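Local coordinates for protein GLB-12 (Caenorhabditis elegans, PDB 4BJA) that binds a heme through two axial histidines and is a globin probably involved in redox signalling, at residues L39-W44 with L103-G108; K71-D76 with P87-H92; L119-G124 with I200-D205. The protein carries 1 engineered substitution. All blocks are in the same frame, centred on the assembly; numbering follows the deposited sequence. Where two conformers were deposited one is given.

Contact 1 of 3, residues L39-W44 with L103-G108; sequences LLRETW and LTSMLG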
# COMPACT_ATOMS: atom_id res chain seq x y z
N LEU A 39 3.17 15.04 -12.99
CA LEU A 39 4.18 15.85 -12.27
C LEU A 39 5.45 15.03 -12.01
O LEU A 39 6.57 15.54 -12.22
CB LEU A 39 3.57 16.40 -10.96
CG LEU A 39 4.51 17.17 -10.02
CD1 LEU A 39 3.65 17.86 -9.04
CD2 LEU A 39 5.50 16.25 -9.21
N LEU A 40 5.29 13.77 -11.58
CA LEU A 40 6.47 12.93 -11.28
C LEU A 40 7.32 12.82 -12.51
O LEU A 40 8.54 13.02 -12.44
CB LEU A 40 6.10 11.52 -10.84
CG LEU A 40 5.48 11.29 -9.51
CD1 LEU A 40 5.11 9.81 -9.47
CD2 LEU A 40 6.55 11.56 -8.45
N ARG A 41 6.69 12.49 -13.65
CA ARG A 41 7.45 12.37 -14.87
C ARG A 41 8.07 13.70 -15.32
O ARG A 41 9.26 13.72 -15.68
CB ARG A 41 6.60 11.75 -16.00
CG ARG A 41 7.44 11.44 -17.22
CD ARG A 41 8.57 10.50 -16.95
NE ARG A 41 9.29 10.21 -18.20
CZ ARG A 41 10.50 9.67 -18.25
NH1 ARG A 41 11.13 9.34 -17.12
NH2 ARG A 41 11.08 9.43 -19.44
N GLU A 42 7.30 14.79 -15.32
CA GLU A 42 7.81 16.08 -15.84
C GLU A 42 8.94 16.61 -14.96
O GLU A 42 9.95 17.07 -15.48
CB GLU A 42 6.70 17.09 -15.97
CG GLU A 42 5.68 16.74 -17.05
CD GLU A 42 4.76 17.91 -17.42
OE1 GLU A 42 4.48 18.76 -16.55
OE2 GLU A 42 4.30 17.97 -18.59
N THR A 43 8.77 16.52 -13.63
CA THR A 43 9.84 16.96 -12.73
C THR A 43 11.12 16.12 -12.87
O THR A 43 12.22 16.67 -12.83
CB THR A 43 9.41 17.08 -11.28
OG1 THR A 43 8.84 15.84 -10.87
CG2 THR A 43 8.36 18.20 -11.13
N TRP A 44 11.01 14.80 -13.01
CA TRP A 44 12.15 13.96 -13.23
C TRP A 44 12.85 14.33 -14.54
O TRP A 44 14.09 14.37 -14.62
CB TRP A 44 11.72 12.51 -13.23
CG TRP A 44 12.82 11.51 -13.59
CD1 TRP A 44 13.04 10.93 -14.81
CD2 TRP A 44 13.81 10.96 -12.70
NE1 TRP A 44 14.10 10.07 -14.74
CE2 TRP A 44 14.61 10.07 -13.46
CE3 TRP A 44 14.11 11.16 -11.33
CZ2 TRP A 44 15.67 9.33 -12.90
CZ3 TRP A 44 15.17 10.44 -10.79
CH2 TRP A 44 15.93 9.53 -11.56
N LEU A 103 10.00 3.58 -14.15
CA LEU A 103 8.84 3.69 -13.25
C LEU A 103 8.13 5.04 -13.49
O LEU A 103 6.90 5.09 -13.61
CB LEU A 103 9.30 3.51 -11.78
CG LEU A 103 8.32 3.58 -10.65
CD1 LEU A 103 7.08 2.66 -10.93
CD2 LEU A 103 9.11 3.14 -9.38
N THR A 104 8.89 6.14 -13.57
CA THR A 104 8.25 7.46 -13.76
C THR A 104 7.60 7.54 -15.15
O THR A 104 6.54 8.13 -15.30
CB THR A 104 9.17 8.65 -13.58
OG1 THR A 104 10.29 8.56 -14.48
CG2 THR A 104 9.65 8.79 -12.12
N SER A 105 8.22 6.92 -16.14
CA SER A 105 7.64 6.89 -17.51
C SER A 105 6.33 6.07 -17.50
O SER A 105 5.34 6.48 -18.10
CB SER A 105 8.65 6.26 -18.50
OG SER A 105 8.08 6.26 -19.81
N MET A 106 6.35 4.92 -16.86
CA MET A 106 5.15 4.08 -16.84
C MET A 106 4.03 4.80 -16.15
O MET A 106 2.88 4.71 -16.59
CB MET A 106 5.39 2.71 -16.22
CG MET A 106 6.14 1.72 -17.18
SD MET A 106 6.21 0.09 -16.52
CE MET A 106 7.45 0.30 -15.31
N LEU A 107 4.32 5.47 -15.02
CA LEU A 107 3.31 6.15 -14.24
C LEU A 107 2.81 7.38 -14.96
O LEU A 107 1.59 7.60 -15.04
CB LEU A 107 3.86 6.56 -12.86
CG LEU A 107 4.10 5.35 -11.95
CD1 LEU A 107 4.81 5.84 -10.67
CD2 LEU A 107 2.82 4.56 -11.60
N GLY A 108 3.72 8.18 -15.49
CA GLY A 108 3.37 9.54 -15.84
C GLY A 108 3.21 9.74 -17.33
O GLY A 108 2.64 10.73 -17.74
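R41 leaves its helix with CG anti to the backbone N (chi1 -172°), and a bend at chi2 (59°) then lays the chain over T104 O and S105, with R41 CD 3.5 Å from T104 O. T104 answers from helix 87-108 with OG1 in the crowded position between its backbone N and carbonyl carbon. The two side chains cross at about a right angle, with R41 NH1 beside the hydroxyl. R41 NH1 donates to T104 OG1 over 2.9 Å, with a bent N-H...O angle of 140° and the oxygen somewhat out of the guanidinium plane. S105 lies across one face of the same guanidinium, its CB 3.9 Å from R41 CZ. The main charge partner of R41 is E101, one turn before S105, which takes NH2 in a salt bridge. The other carboxylate oxygen of E101 accepts from W44 NE1. T104 OG1 also sits over one face of the W44 ring, 3.6 Å from W44 CD1. At the base, R41 CB passes 3.9 Å from G108 CA; any side chain on G108 would collide with it. An alanine in place of R41 would remove the guanidinium, and would probably leave E101 without its buried counter-charge and T104 without its hydrogen bond to the other helix. On the far side of T104 the contact turns apolar and looser, with L40 CD1 and L107 CD1 4.2 Å apart. The short helix axes come within 8.2 Å and cross obliquely, pointing in broadly opposed directions. L40 reaches on to V191 and W192, and L107 to F195, all on helix 185-214. L107 also touches A116, so helix 113-126 borders this joint between helices 34-46 and 87-108.

Contact 2 of 3, residues K71-D76 with P87-H92; sequences KVFGVD and PKFGGH. With HEM (protoporphyrin IX containing Fe), chain B.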
# COMPACT_ATOMS: atom_id res chain seq x y z
N LYS A 71 30.68 -2.47 1.96
CA LYS A 71 31.14 -3.86 1.72
C LYS A 71 30.24 -4.57 0.72
O LYS A 71 30.70 -5.31 -0.14
CB LYS A 71 31.18 -4.65 3.04
CG LYS A 71 31.80 -6.05 2.90
CD LYS A 71 31.99 -6.69 4.26
CE LYS A 71 31.83 -8.22 4.19
NZ LYS A 71 32.16 -8.85 5.54
N VAL A 72 28.93 -4.30 0.82
CA VAL A 72 27.95 -4.94 -0.05
C VAL A 72 28.28 -4.59 -1.48
O VAL A 72 28.21 -5.45 -2.39
CB VAL A 72 26.49 -4.43 0.26
CG1 VAL A 72 25.52 -4.99 -0.75
CG2 VAL A 72 26.08 -4.85 1.62
N PHE A 73 28.60 -3.32 -1.69
CA PHE A 73 28.83 -2.79 -3.03
C PHE A 73 30.28 -2.84 -3.46
O PHE A 73 30.66 -2.26 -4.49
CB PHE A 73 28.23 -1.39 -3.13
CG PHE A 73 26.74 -1.40 -3.12
CD1 PHE A 73 26.03 -2.14 -4.09
CD2 PHE A 73 26.05 -0.69 -2.15
CE1 PHE A 73 24.61 -2.16 -4.07
CE2 PHE A 73 24.66 -0.71 -2.10
CZ PHE A 73 23.93 -1.45 -3.08
N GLY A 74 31.09 -3.54 -2.66
CA GLY A 74 32.51 -3.71 -2.96
C GLY A 74 33.36 -2.44 -2.93
O GLY A 74 34.38 -2.37 -3.62
N VAL A 75 32.97 -1.45 -2.11
CA VAL A 75 33.65 -0.13 -2.09
C VAL A 75 34.18 0.22 -0.70
O VAL A 75 34.36 1.39 -0.35
CB VAL A 75 32.76 1.05 -2.63
CG1 VAL A 75 32.63 0.94 -4.15
CG2 VAL A 75 31.37 1.12 -1.93
N ASP A 76 34.37 -0.81 0.08
CA ASP A 76 34.94 -0.68 1.40
C ASP A 76 36.40 -0.18 1.40
O ASP A 76 36.87 0.24 2.47
CB ASP A 76 34.76 -2.00 2.14
CG ASP A 76 35.31 -3.19 1.35
OD1 ASP A 76 34.84 -3.48 0.19
OD2 ASP A 76 36.24 -3.84 1.88
N PRO A 87 32.44 -1.99 -9.91
CA PRO A 87 31.36 -2.61 -10.71
C PRO A 87 30.06 -2.76 -10.00
O PRO A 87 29.02 -2.47 -10.62
CB PRO A 87 31.89 -4.00 -11.05
CG PRO A 87 33.30 -4.03 -10.62
CD PRO A 87 33.67 -2.81 -9.86
N LYS A 88 30.07 -3.25 -8.75
CA LYS A 88 28.77 -3.47 -8.06
C LYS A 88 28.14 -2.13 -7.72
O LYS A 88 26.92 -1.97 -7.79
CB LYS A 88 28.93 -4.30 -6.79
CG LYS A 88 29.41 -5.74 -6.99
CD LYS A 88 29.19 -6.63 -5.75
CE LYS A 88 27.69 -6.78 -5.32
NZ LYS A 88 27.51 -7.49 -3.96
N PHE A 89 28.98 -1.16 -7.36
CA PHE A 89 28.47 0.16 -6.94
C PHE A 89 27.97 1.00 -8.14
O PHE A 89 26.81 1.45 -8.15
CB PHE A 89 29.53 0.89 -6.12
CG PHE A 89 29.04 2.22 -5.55
CD1 PHE A 89 28.17 2.24 -4.46
CD2 PHE A 89 29.42 3.41 -6.15
CE1 PHE A 89 27.72 3.50 -3.94
CE2 PHE A 89 29.01 4.66 -5.64
CZ PHE A 89 28.12 4.69 -4.55
N GLY A 90 28.82 1.18 -9.16
CA GLY A 90 28.44 1.90 -10.35
C GLY A 90 27.28 1.12 -11.01
O GLY A 90 26.38 1.73 -11.57
N GLY A 91 27.28 -0.22 -10.88
CA GLY A 91 26.19 -1.04 -11.50
C GLY A 91 24.87 -0.72 -10.82
O GLY A 91 23.81 -0.61 -11.48
N HIS A 92 24.93 -0.56 -9.51
CA HIS A 92 23.70 -0.31 -8.79
C HIS A 92 23.14 1.06 -9.10
O HIS A 92 21.91 1.24 -9.12
CB HIS A 92 23.91 -0.47 -7.29
CG HIS A 92 22.63 -0.70 -6.58
ND1 HIS A 92 21.97 0.30 -5.89
CD2 HIS A 92 21.82 -1.78 -6.54
CE1 HIS A 92 20.83 -0.18 -5.40
NE2 HIS A 92 20.72 -1.44 -5.78
CHA HEM B . 20.12 -4.98 -7.83
CHB HEM B . 17.06 -1.25 -7.39
CHC HEM B . 18.01 -1.03 -2.68
CHD HEM B . 21.60 -4.17 -3.28
C1A HEM B . 19.19 -4.04 -8.09
C2A HEM B . 18.49 -3.87 -9.35
C3A HEM B . 17.65 -2.83 -9.19
C4A HEM B . 17.80 -2.31 -7.85
CMA HEM B . 16.68 -2.21 -10.23
CAA HEM B . 18.70 -4.78 -10.60
CBA HEM B . 17.40 -5.52 -10.98
CGA HEM B . 17.05 -6.39 -9.85
O1A HEM B . 17.96 -7.12 -9.36
O2A HEM B . 15.87 -6.28 -9.43
C1B HEM B . 17.03 -0.94 -6.06
C2B HEM B . 16.09 -0.01 -5.45
C3B HEM B . 16.34 0.04 -4.17
C4B HEM B . 17.46 -0.83 -3.91
CMB HEM B . 14.98 0.74 -6.20
CAB HEM B . 15.53 0.89 -3.16
CBB HEM B . 16.08 1.21 -2.01
C1C HEM B . 19.04 -1.86 -2.43
C2C HEM B . 19.66 -2.06 -1.15
C3C HEM B . 20.64 -2.93 -1.30
C4C HEM B . 20.71 -3.29 -2.70
CMC HEM B . 19.20 -1.38 0.16
CAC HEM B . 21.57 -3.41 -0.16
CBC HEM B . 22.13 -4.60 -0.30
C1D HEM B . 21.58 -4.61 -4.56
C2D HEM B . 22.60 -5.40 -5.17
C3D HEM B . 22.14 -5.65 -6.57
C4D HEM B . 20.87 -4.99 -6.68
CMD HEM B . 23.92 -5.91 -4.55
CAD HEM B . 22.88 -6.43 -7.67
CBD HEM B . 23.51 -5.37 -8.59
CGD HEM B . 24.66 -4.57 -7.97
O1D HEM B . 25.31 -5.01 -7.00
O2D HEM B . 24.92 -3.47 -8.49
NA HEM B . 18.76 -3.06 -7.18
NB HEM B . 17.89 -1.44 -5.09
NC HEM B . 19.72 -2.64 -3.35
ND HEM B . 20.56 -4.37 -5.49
FE HEM B . 19.25 -2.88 -5.30
O HOH W 1 32.08 -2.94 -6.72
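Packing is dense around F73, the residue most buried by the other segment, which reaches from F89 to H92 and the heme. F73 CE1 comes 3.5 Å from H92 CG, over one face of the imidazole, with the two planes at 42°. F73 CZ reaches the porphyrin at CHD, 3.6 Å away. V72 CG1 lies over a face of the F73 ring and 3.4 Å from HEM CBC. H92 NE2 binds the iron at 2.1 Å, and H127 supplies the other axial nitrogen. This is the six-coordinate bis-histidine state known from several globins, and F73 packs against one of the two ligands. Behind it, F73 CB meets the edge of the F89 ring, and V75 CG1 rests 3.7 Å from F89 CB. F89 continues into F58, L59 and V62 of helix 50-65. The more solvent-exposed side, at K88, is tied by single polar links. K88 bends at chi3 (61°) and sends NZ to V72 O, 2.7 Å away and nearly along the C=O axis. K88 CE passes 3.4 Å from HEM O1D. A water donates to F73 O and accepts from K88 N. G74, with positive phi, is the C-prime residue of a Schellman motif closing the weakly bonded helix, with V75 N to K70 O and G74 N to K71 O.

Contact 3 of 3, residues L119-G124 with I200-D205; sequences LVRKTG and ISQMTD. With HEM (protoporphyrin IX containing Fe), chain B; SO4 (sulfate ion), chain C.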
# COMPACT_ATOMS: atom_id res chain seq x y z
N LEU A 119 6.78 -3.86 -11.63
CA LEU A 119 8.23 -3.52 -11.59
C LEU A 119 8.68 -3.39 -10.14
O LEU A 119 9.71 -3.97 -9.74
CB LEU A 119 8.51 -2.25 -12.39
CG LEU A 119 9.98 -1.72 -12.27
CD1 LEU A 119 11.00 -2.73 -12.79
CD2 LEU A 119 10.15 -0.41 -13.00
N VAL A 120 7.91 -2.67 -9.36
CA VAL A 120 8.37 -2.43 -7.96
C VAL A 120 8.35 -3.73 -7.15
O VAL A 120 9.31 -4.05 -6.45
CB VAL A 120 7.53 -1.34 -7.30
CG1 VAL A 120 7.93 -1.18 -5.83
CG2 VAL A 120 7.62 -0.01 -8.06
N ARG A 121 7.29 -4.52 -7.28
CA ARG A 121 7.23 -5.75 -6.51
C ARG A 121 8.28 -6.77 -7.00
O ARG A 121 8.85 -7.47 -6.19
CB ARG A 121 5.80 -6.29 -6.51
CG ARG A 121 4.89 -5.33 -5.73
CD ARG A 121 3.61 -5.92 -5.25
NE ARG A 121 3.77 -7.02 -4.31
CZ ARG A 121 3.49 -6.98 -3.00
NH1 ARG A 121 3.12 -5.86 -2.37
NH2 ARG A 121 3.61 -8.10 -2.31
N LYS A 122 8.55 -6.83 -8.30
CA LYS A 122 9.52 -7.76 -8.86
C LYS A 122 10.91 -7.40 -8.34
O LYS A 122 11.75 -8.30 -8.07
CB LYS A 122 9.54 -7.70 -10.41
CG LYS A 122 10.59 -8.65 -10.98
CD LYS A 122 10.51 -8.79 -12.49
CE LYS A 122 11.57 -9.83 -12.98
NZ LYS A 122 11.46 -10.08 -14.42
N THR A 123 11.14 -6.10 -8.25
CA THR A 123 12.46 -5.61 -7.78
C THR A 123 12.61 -5.95 -6.31
O THR A 123 13.67 -6.42 -5.87
CB THR A 123 12.59 -4.11 -8.08
OG1 THR A 123 12.42 -3.90 -9.49
CG2 THR A 123 13.96 -3.51 -7.67
N GLY A 124 11.54 -5.74 -5.53
CA GLY A 124 11.55 -6.13 -4.11
C GLY A 124 11.87 -7.61 -3.93
O GLY A 124 12.77 -8.00 -3.14
N ILE A 200 8.97 2.43 -1.23
CA ILE A 200 9.47 1.74 -0.03
C ILE A 200 8.50 0.66 0.44
O ILE A 200 8.90 -0.47 0.69
CB ILE A 200 9.67 2.71 1.15
CG1 ILE A 200 10.79 3.68 0.81
CG2 ILE A 200 10.07 1.89 2.42
CD1 ILE A 200 10.87 4.91 1.80
N SER A 201 7.22 1.00 0.57
CA SER A 201 6.29 0.02 1.14
C SER A 201 6.17 -1.22 0.24
O SER A 201 6.15 -2.34 0.74
CB SER A 201 4.94 0.65 1.40
OG SER A 201 4.31 0.90 0.19
N GLN A 202 6.12 -1.02 -1.09
CA GLN A 202 5.92 -2.17 -1.98
C GLN A 202 7.17 -3.01 -2.12
O GLN A 202 7.09 -4.25 -2.22
CB GLN A 202 5.39 -1.70 -3.33
CG GLN A 202 4.02 -1.04 -3.14
CD GLN A 202 3.05 -1.99 -2.43
OE1 GLN A 202 2.69 -3.03 -2.97
NE2 GLN A 202 2.69 -1.67 -1.17
N MET A 203 8.35 -2.37 -2.09
CA MET A 203 9.56 -3.19 -2.09
C MET A 203 9.70 -3.92 -0.78
O MET A 203 10.08 -5.09 -0.78
CB MET A 203 10.80 -2.37 -2.39
CG MET A 203 10.82 -1.90 -3.82
SD MET A 203 12.27 -0.88 -4.05
CE MET A 203 13.53 -2.14 -4.10
N THR A 204 9.36 -3.27 0.32
CA THR A 204 9.46 -3.92 1.61
C THR A 204 8.53 -5.13 1.69
O THR A 204 8.94 -6.21 2.16
CB THR A 204 9.15 -2.90 2.72
OG1 THR A 204 10.16 -1.88 2.70
CG2 THR A 204 9.07 -3.59 4.09
N ASP A 205 7.28 -4.95 1.25
CA ASP A 205 6.29 -6.01 1.39
C ASP A 205 6.58 -7.18 0.47
O ASP A 205 6.48 -8.33 0.90
CB ASP A 205 4.87 -5.47 1.18
CG ASP A 205 4.33 -4.75 2.42
OD1 ASP A 205 4.99 -4.73 3.49
OD2 ASP A 205 3.20 -4.22 2.35
CHA HEM B . 20.12 -4.98 -7.83
CHB HEM B . 17.06 -1.25 -7.39
CHC HEM B . 18.01 -1.03 -2.68
CHD HEM B . 21.60 -4.17 -3.28
C1A HEM B . 19.19 -4.04 -8.09
C2A HEM B . 18.49 -3.87 -9.35
C3A HEM B . 17.65 -2.83 -9.19
C4A HEM B . 17.80 -2.31 -7.85
CMA HEM B . 16.68 -2.21 -10.23
CAA HEM B . 18.70 -4.78 -10.60
CBA HEM B . 17.40 -5.52 -10.98
CGA HEM B . 17.05 -6.39 -9.85
O1A HEM B . 17.96 -7.12 -9.36
O2A HEM B . 15.87 -6.28 -9.43
C1B HEM B . 17.03 -0.94 -6.06
C2B HEM B . 16.09 -0.01 -5.45
C3B HEM B . 16.34 0.04 -4.17
C4B HEM B . 17.46 -0.83 -3.91
CMB HEM B . 14.98 0.74 -6.20
CAB HEM B . 15.53 0.89 -3.16
CBB HEM B . 16.08 1.21 -2.01
C1C HEM B . 19.04 -1.86 -2.43
C2C HEM B . 19.66 -2.06 -1.15
C3C HEM B . 20.64 -2.93 -1.30
C4C HEM B . 20.71 -3.29 -2.70
CMC HEM B . 19.20 -1.38 0.16
CAC HEM B . 21.57 -3.41 -0.16
CBC HEM B . 22.13 -4.60 -0.30
C1D HEM B . 21.58 -4.61 -4.56
C2D HEM B . 22.60 -5.40 -5.17
C3D HEM B . 22.14 -5.65 -6.57
C4D HEM B . 20.87 -4.99 -6.68
CMD HEM B . 23.92 -5.91 -4.55
CAD HEM B . 22.88 -6.43 -7.67
CBD HEM B . 23.51 -5.37 -8.59
CGD HEM B . 24.66 -4.57 -7.97
O1D HEM B . 25.31 -5.01 -7.00
O2D HEM B . 24.92 -3.47 -8.49
NA HEM B . 18.76 -3.06 -7.18
NB HEM B . 17.89 -1.44 -5.09
NC HEM B . 19.72 -2.64 -3.35
ND HEM B . 20.56 -4.37 -5.49
FE HEM B . 19.25 -2.88 -5.30
S SO4 C . 3.99 -10.33 -5.08
O1 SO4 C . 3.51 -10.55 -3.71
O2 SO4 C . 5.26 -9.65 -4.97
O3 SO4 C . 4.15 -11.61 -5.75
O4 SO4 C . 3.05 -9.51 -5.86
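R121 can be followed outward from helix 113-126. Its CB lies near a sulfate oxygen, and CG stands anti to the carbonyl carbon. CD passes between the sulfate and Q202 OE1. The chain then bends at chi3, and NE donates to SO4 O2 over 3.1 Å, with a weak second bond to O4. At the tip the two terminal nitrogens part. NH2 donates to SO4 O1 at 2.8 Å, while NH1 donates to Q202 OE1 at 2.9 Å, with an N-H...O angle of 151°. OE1 lies in the guanidinium plane, but the donor stands well above the plane of the amide carbonyl. Q202 folds at chi2 (-55°) to bring OE1 there, and W117 NE1 gives that oxygen a second donor. The sulfate probably comes from the crystallisation liquor; R125 binds it too.

The apolar half faces the heme. V120 CG1 fits against both Q202 CB and M203 CG, 3.6 Å from the latter. M203 bends at chi3 and lays CE 3.6 Å from HEM C3B, beside T123 CG2. The backbones come closest at G124, whose CA is 4.1 Å from M203 CA. A CB there would clash with M203 O, so the glycine lets the axes approach to 7.6 Å, crossing at -44°. D205 hydrogen-bonds through OD1 to W19 of the second subunit, at the dimer interface. T123 O accepts from H127 ND1, which probably fixes the turn of that axial imidazole. With T123 and M203 lining the heme, this helix pair forms a wall of the globin heme pocket.

In the fold
Contact 2 is nested along the chain inside the loop closed by contact 1, and contact 3 opens after both. Helix 87-108 carries one side of contacts 1 and 2, near its two ends, so their centres lie about 27 Å apart on opposite sides of the chain's centre. Helix 113-126 follows it and pairs with helix 185-214 in contact 3, centred about 18 Å from contact 1. These two contacts touch through M106 with L119 and L103 with V120. Contacts 2 and 3 do not touch, yet both reach the heme, with centres about 21 Å apart. Together they span an all-helical globin fold, from a buried helix joint away from the heme to the heme pocket.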